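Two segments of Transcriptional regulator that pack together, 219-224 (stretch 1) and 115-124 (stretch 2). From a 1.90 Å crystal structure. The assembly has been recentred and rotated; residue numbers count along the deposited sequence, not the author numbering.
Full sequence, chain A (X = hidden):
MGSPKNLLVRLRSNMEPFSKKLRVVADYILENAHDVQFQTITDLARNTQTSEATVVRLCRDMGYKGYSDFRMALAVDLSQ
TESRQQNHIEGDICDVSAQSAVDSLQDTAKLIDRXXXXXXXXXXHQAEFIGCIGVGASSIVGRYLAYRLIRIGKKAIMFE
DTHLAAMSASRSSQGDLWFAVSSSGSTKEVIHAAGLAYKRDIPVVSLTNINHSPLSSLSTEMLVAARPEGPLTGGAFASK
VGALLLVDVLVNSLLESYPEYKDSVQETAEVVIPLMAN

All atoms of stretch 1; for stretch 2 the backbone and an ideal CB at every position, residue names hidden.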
ATOM      1  N   SER A 219      13.778  -5.536 -18.607  1.00 37.47           N
ATOM      2  CA  SER A 219      12.914  -4.351 -18.385  1.00 37.09           C
ATOM      3  C   SER A 219      13.089  -3.371 -19.513  1.00 38.91           C
ATOM      4  O   SER A 219      14.249  -3.097 -19.901  1.00 38.48           O
ATOM      5  CB  SER A 219      13.306  -3.644 -17.080  1.00 36.22           C
ATOM      6  OG  SER A 219      13.059  -4.484 -15.977  1.00 37.53           O
ATOM      7  N   THR A 220      11.987  -2.907 -20.099  1.00 38.05           N
ATOM      8  CA  THR A 220      12.033  -1.872 -21.141  1.00 38.09           C
ATOM      9  C   THR A 220      12.367  -0.546 -20.452  1.00 39.19           C
ATOM     10  O   THR A 220      13.050   0.279 -21.015  1.00 35.37           O
ATOM     11  CB  THR A 220      10.717  -1.799 -21.969  1.00 34.27           C
ATOM     12  OG1 THR A 220      10.346  -3.124 -22.388  1.00 37.58           O
ATOM     13  CG2 THR A 220      10.821  -0.972 -23.263  1.00 38.08           C
ATOM     14  N   GLU A 221      11.767  -0.304 -19.281  1.00 34.90           N
ATOM     15  CA  GLU A 221      12.001   0.870 -18.481  1.00 31.87           C
ATOM     16  C   GLU A 221      12.066   0.485 -16.989  1.00 35.52           C
ATOM     17  O   GLU A 221      11.538  -0.566 -16.613  1.00 33.00           O
ATOM     18  CB  GLU A 221      10.809   1.848 -18.609  1.00 31.94           C
ATOM     19  CG  GLU A 221      10.352   2.197 -20.052  1.00 36.88           C
ATOM     20  CD  GLU A 221      11.252   3.177 -20.853  1.00 46.37           C
ATOM     21  OE1 GLU A 221      12.261   3.685 -20.270  1.00 41.04           O
ATOM     22  OE2 GLU A 221      10.910   3.463 -22.083  1.00 47.92           O
ATOM     23  N   MET A 222      12.613   1.343 -16.128  1.00 32.33           N
ATOM     24  CA  MET A 222      12.612   1.032 -14.691  1.00 40.30           C
ATOM     25  C   MET A 222      12.339   2.317 -13.920  1.00 40.55           C
ATOM     26  O   MET A 222      12.815   3.358 -14.310  1.00 41.03           O
ATOM     27  CB  MET A 222      14.021   0.611 -14.232  1.00 44.61           C
ATOM     28  CG  MET A 222      14.323  -0.875 -14.247  1.00 54.18           C
ATOM     29  SD  MET A 222      15.260  -1.380 -12.751  1.00 54.83           S
ATOM     30  CE  MET A 222      15.011  -3.159 -12.843  1.00 49.94           C
ATOM     31  N   LEU A 223      11.615   2.236 -12.820  1.00 37.67           N
ATOM     32  CA  LEU A 223      11.543   3.392 -11.896  1.00 40.48           C
ATOM     33  C   LEU A 223      12.059   2.777 -10.609  1.00 38.74           C
ATOM     34  O   LEU A 223      11.726   1.662 -10.324  1.00 34.30           O
ATOM     35  CB  LEU A 223      10.128   3.912 -11.732  1.00 42.92           C
ATOM     36  CG  LEU A 223       9.530   4.696 -12.902  1.00 45.92           C
ATOM     37  CD1 LEU A 223       8.206   5.323 -12.518  1.00 38.40           C
ATOM     38  CD2 LEU A 223      10.502   5.747 -13.451  1.00 47.31           C
ATOM     39  N   VAL A 224      12.948   3.487  -9.926  1.00 35.69           N
ATOM     40  CA  VAL A 224      13.652   2.983  -8.756  1.00 33.42           C
ATOM     41  C   VAL A 224      13.305   3.797  -7.537  1.00 34.94           C
ATOM     42  O   VAL A 224      13.543   4.972  -7.497  1.00 34.78           O
ATOM     43  CB  VAL A 224      15.182   3.001  -9.036  1.00 38.13           C
ATOM     44  CG1 VAL A 224      15.992   2.668  -7.759  1.00 34.99           C
ATOM     45  CG2 VAL A 224      15.471   2.040 -10.202  1.00 32.84           C
ATOM     46  N   UNK A 115      13.157  11.591 -17.264  1.00 37.39           N
ATOM     47  CA  UNK A 115      13.200  11.141 -18.663  1.00 42.96           C
ATOM     48  C   UNK A 115      12.553   9.744 -18.780  1.00 40.86           C
ATOM     49  O   UNK A 115      11.753   9.565 -19.667  1.00 41.96           O
ATOM     50  CB  UNK A 115      14.641  11.111 -19.175  1.00 42.96           C
ATOM     51  N   UNK A 116      12.877   8.774 -17.897  1.00 41.32           N
ATOM     52  CA  UNK A 116      12.168   7.494 -17.925  1.00 36.71           C
ATOM     53  C   UNK A 116      10.697   7.628 -17.667  1.00 34.71           C
ATOM     54  O   UNK A 116       9.918   6.930 -18.274  1.00 35.48           O
ATOM     55  CB  UNK A 116      12.769   6.534 -16.896  1.00 36.71           C
ATOM     56  N   UNK A 117      10.358   8.374 -16.602  1.00 35.22           N
ATOM     57  CA  UNK A 117       8.997   8.592 -16.168  1.00 36.86           C
ATOM     58  C   UNK A 117       8.130   9.071 -17.371  1.00 37.24           C
ATOM     59  O   UNK A 117       7.019   8.499 -17.590  1.00 33.93           O
ATOM     60  CB  UNK A 117       8.967   9.609 -15.025  1.00 36.86           C
ATOM     61  N   UNK A 118       8.603  10.100 -18.105  1.00 36.70           N
ATOM     62  CA  UNK A 118       7.813  10.620 -19.283  1.00 34.99           C
ATOM     63  C   UNK A 118       7.580   9.527 -20.326  1.00 35.57           C
ATOM     64  O   UNK A 118       6.455   9.354 -20.823  1.00 32.87           O
ATOM     65  CB  UNK A 118       8.537  11.795 -19.944  1.00 34.99           C
ATOM     66  N   UNK A 119       8.628   8.737 -20.605  1.00 33.64           N
ATOM     67  CA  UNK A 119       8.422   7.643 -21.470  1.00 36.08           C
ATOM     68  C   UNK A 119       7.418   6.607 -20.959  1.00 33.17           C
ATOM     69  O   UNK A 119       6.646   6.071 -21.747  1.00 31.95           O
ATOM     70  CB  UNK A 119       9.773   6.976 -21.737  1.00 36.08           C
ATOM     71  N   UNK A 120       7.476   6.299 -19.657  1.00 32.10           N
ATOM     72  CA  UNK A 120       6.576   5.289 -19.078  1.00 32.96           C
ATOM     73  C   UNK A 120       5.089   5.776 -19.179  1.00 33.48           C
ATOM     74  O   UNK A 120       4.173   5.019 -19.501  1.00 31.27           O
ATOM     75  CB  UNK A 120       6.958   5.017 -17.622  1.00 32.96           C
ATOM     76  N   UNK A 121       4.867   7.043 -18.897  1.00 32.18           N
ATOM     77  CA  UNK A 121       3.539   7.655 -19.082  1.00 31.34           C
ATOM     78  C   UNK A 121       2.970   7.435 -20.442  1.00 30.32           C
ATOM     79  O   UNK A 121       1.795   7.023 -20.582  1.00 31.39           O
ATOM     80  CB  UNK A 121       3.603   9.160 -18.817  1.00 31.34           C
ATOM     81  N   UNK A 122       3.804   7.632 -21.477  1.00 32.23           N
ATOM     82  CA  UNK A 122       3.333   7.454 -22.833  1.00 34.78           C
ATOM     83  C   UNK A 122       2.993   6.003 -23.127  1.00 33.87           C
ATOM     84  O   UNK A 122       1.970   5.722 -23.727  1.00 31.48           O
ATOM     85  CB  UNK A 122       4.384   7.958 -23.824  1.00 34.78           C
ATOM     86  N   UNK A 123       3.838   5.078 -22.681  1.00 35.91           N
ATOM     87  CA  UNK A 123       3.494   3.623 -22.783  1.00 35.90           C
ATOM     88  C   UNK A 123       2.132   3.270 -22.149  1.00 34.25           C
ATOM     89  O   UNK A 123       1.323   2.579 -22.753  1.00 37.66           O
ATOM     90  CB  UNK A 123       4.583   2.788 -22.106  1.00 35.90           C
ATOM     91  N   UNK A 124       1.898   3.737 -20.933  1.00 32.56           N
ATOM     92  CA  UNK A 124       0.620   3.537 -20.279  1.00 32.16           C
ATOM     93  C   UNK A 124      -0.550   4.127 -21.078  1.00 33.36           C
ATOM     94  O   UNK A 124      -1.587   3.467 -21.312  1.00 37.71           O
ATOM     95  CB  UNK A 124       0.659   4.154 -18.880  1.00 32.16           C
TER

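Phi and psi from 115 to 124 stay near -60° and -45°, and i to i+4 backbone hydrogen bonds run through the segment, so stretch 2 is one helix. Its direction makes 123° with strand 221-224, at a closest axial approach of 8.4 Å. The helical repeat therefore decides which positions can meet stretch 1.

Position 115 has nothing of stretch 1 within 5.5 Å of its ideal CB, so the contact leaves its identity open; it is Lys115, which makes no contact here.

Position 116 points its CB toward the strand, and the ideal CB lies 4.1 Å from Met222 O, 4.2 Å from Leu223 CD2 and 4.4 Å from Glu221 OE1. The CA of position 116 is also just 6.6 Å from Glu221 CA. Such proximity favours a small residue: alanine, glycine, serine or perhaps cysteine. The residue is Ser116. Its CB packs 4.1 Å from Leu223 CD2, and its OG accepts a 2.7 Å hydrogen bond from water 1. That water also donates to Glu221 OE1 (3.0 Å from the water oxygen) and accepts from Met222 N (3.0 Å), linking helix to strand.

At 117 the CA-to-CB bond points away, yet the ideal CB is 4.4 Å from Leu223 CD2. An apolar chain could still reach the leucine: leucine, methionine, isoleucine or valine. Leu117, with chi1 t and chi2 p, brings CD1 to 4.0 Å from Leu223 CD1.

Position 118 faces open space as far as stretch 1 is concerned, and many residues would do; Ala118 makes no contact.

Position 119 points toward stretch 1, with its ideal CB 3.7 Å from Glu221 OE2. A carboxylate so near calls for a donor, preferably positive: arginine or lysine, with glutamine a neutral alternative. Arg119 forms a salt bridge. NH2 donates to Glu221 OE1 at 2.9 Å and NE to Glu221 OE2 at 3.0 Å, a two-point pairing possible because the carboxylate approaches the guanidinium at its edge, near its plane. A further bond from NE to Glu221 OE1, at 3.2 Å and 141°, is weak.

Position 120 also points toward the strand, its ideal CB 5.0 Å from Glu221 CG and 5.3 Å from Leu223 CD1. The gap suits a medium apolar chain such as isoleucine, leucine, valine or methionine. Ile120, chi1 m and chi2 t, places CD1 3.4 Å from Leu223 CG and CG1 3.6 Å from Glu221 CB, thus packing against the aliphatic base of the glutamate as well.

Positions 121 and 122 lie out of reach, and stretch 1 constrains neither; they are Val121 and Glu122.

Position 123 points toward stretch 1, but its ideal CB has no neighbour within 5.5 Å. A long chain is needed to make contact, and the Glu221 carboxylate favours arginine or lysine. Arg123 extends with chi2 and chi3 both t; its NE donates a weak salt-bridge hydrogen bond to Glu221 OE2 at 3.4 Å, while Thr220 CG2 sits over one guanidinium face, 3.6 Å from NH2.

Position 124 is again out of reach, and is Val124.

Stretch 2 115-124: KSLARIVERV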
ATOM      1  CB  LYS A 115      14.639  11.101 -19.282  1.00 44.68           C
ATOM      2  CG  LYS A 115      15.384  12.447 -19.328  1.00 47.51           C
ATOM      3  CD  LYS A 115      14.573  13.494 -20.105  1.00 51.11           C
ATOM      4  CE  LYS A 115      15.441  14.450 -20.942  1.00 55.20           C
ATOM      5  NZ  LYS A 115      14.578  15.330 -21.825  1.00 55.31           N
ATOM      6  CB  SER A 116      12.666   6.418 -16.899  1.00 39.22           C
ATOM      7  OG  SER A 116      14.072   6.126 -17.029  1.00 46.80           O
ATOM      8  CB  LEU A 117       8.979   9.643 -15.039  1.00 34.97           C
ATOM      9  CG  LEU A 117       7.577   9.984 -14.502  1.00 40.44           C
ATOM     10  CD1 LEU A 117       6.818   8.762 -13.955  1.00 35.91           C
ATOM     11  CD2 LEU A 117       7.633  11.110 -13.465  1.00 40.38           C
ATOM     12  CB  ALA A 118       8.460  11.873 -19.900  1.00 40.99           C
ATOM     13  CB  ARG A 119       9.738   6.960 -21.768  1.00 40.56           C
ATOM     14  CG  ARG A 119      10.453   7.687 -22.862  1.00 39.12           C
ATOM     15  CD  ARG A 119      11.489   6.740 -23.434  1.00 43.00           C
ATOM     16  NE  ARG A 119      12.308   6.092 -22.369  1.00 39.39           N
ATOM     17  CZ  ARG A 119      13.342   6.639 -21.769  1.00 36.71           C
ATOM     18  NH1 ARG A 119      13.731   7.905 -22.067  1.00 38.98           N
ATOM     19  NH2 ARG A 119      13.996   5.932 -20.862  1.00 36.03           N
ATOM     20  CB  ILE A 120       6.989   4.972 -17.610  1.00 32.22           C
ATOM     21  CG1 ILE A 120       8.413   4.342 -17.615  1.00 35.60           C
ATOM     22  CG2 ILE A 120       5.939   4.075 -16.953  1.00 34.50           C
ATOM     23  CD1 ILE A 120       9.061   4.171 -16.233  1.00 29.54           C
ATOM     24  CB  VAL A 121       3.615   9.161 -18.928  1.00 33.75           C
ATOM     25  CG1 VAL A 121       2.259   9.792 -19.393  1.00 30.53           C
ATOM     26  CG2 VAL A 121       3.955   9.520 -17.449  1.00 36.71           C
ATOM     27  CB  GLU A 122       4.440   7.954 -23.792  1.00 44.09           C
ATOM     28  CG  GLU A 122       3.985   8.518 -25.112  1.00 49.83           C
ATOM     29  CD  GLU A 122       2.703   9.309 -25.013  1.00 58.44           C
ATOM     30  OE1 GLU A 122       2.550  10.160 -24.070  1.00 47.68           O
ATOM     31  OE2 GLU A 122       1.831   9.045 -25.910  1.00 67.06           O
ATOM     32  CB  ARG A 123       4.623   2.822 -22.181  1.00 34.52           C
ATOM     33  CG  ARG A 123       5.897   3.007 -23.059  1.00 37.48           C
ATOM     34  CD  ARG A 123       6.911   1.897 -22.890  1.00 45.89           C
ATOM     35  NE  ARG A 123       8.205   2.126 -23.580  1.00 46.24           N
ATOM     36  CZ  ARG A 123       8.539   1.602 -24.759  1.00 53.34           C
ATOM     37  NH1 ARG A 123       7.661   0.864 -25.458  1.00 41.17           N
ATOM     38  NH2 ARG A 123       9.777   1.806 -25.239  1.00 53.51           N
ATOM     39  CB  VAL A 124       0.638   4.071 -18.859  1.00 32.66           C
ATOM     40  CG1 VAL A 124      -0.766   3.876 -18.210  1.00 32.71           C
ATOM     41  CG2 VAL A 124       1.712   3.291 -18.059  1.00 29.93           C
TER
HETATM   42  O   HOH W   1      13.844   3.546 -17.680  1.00 44.73           O
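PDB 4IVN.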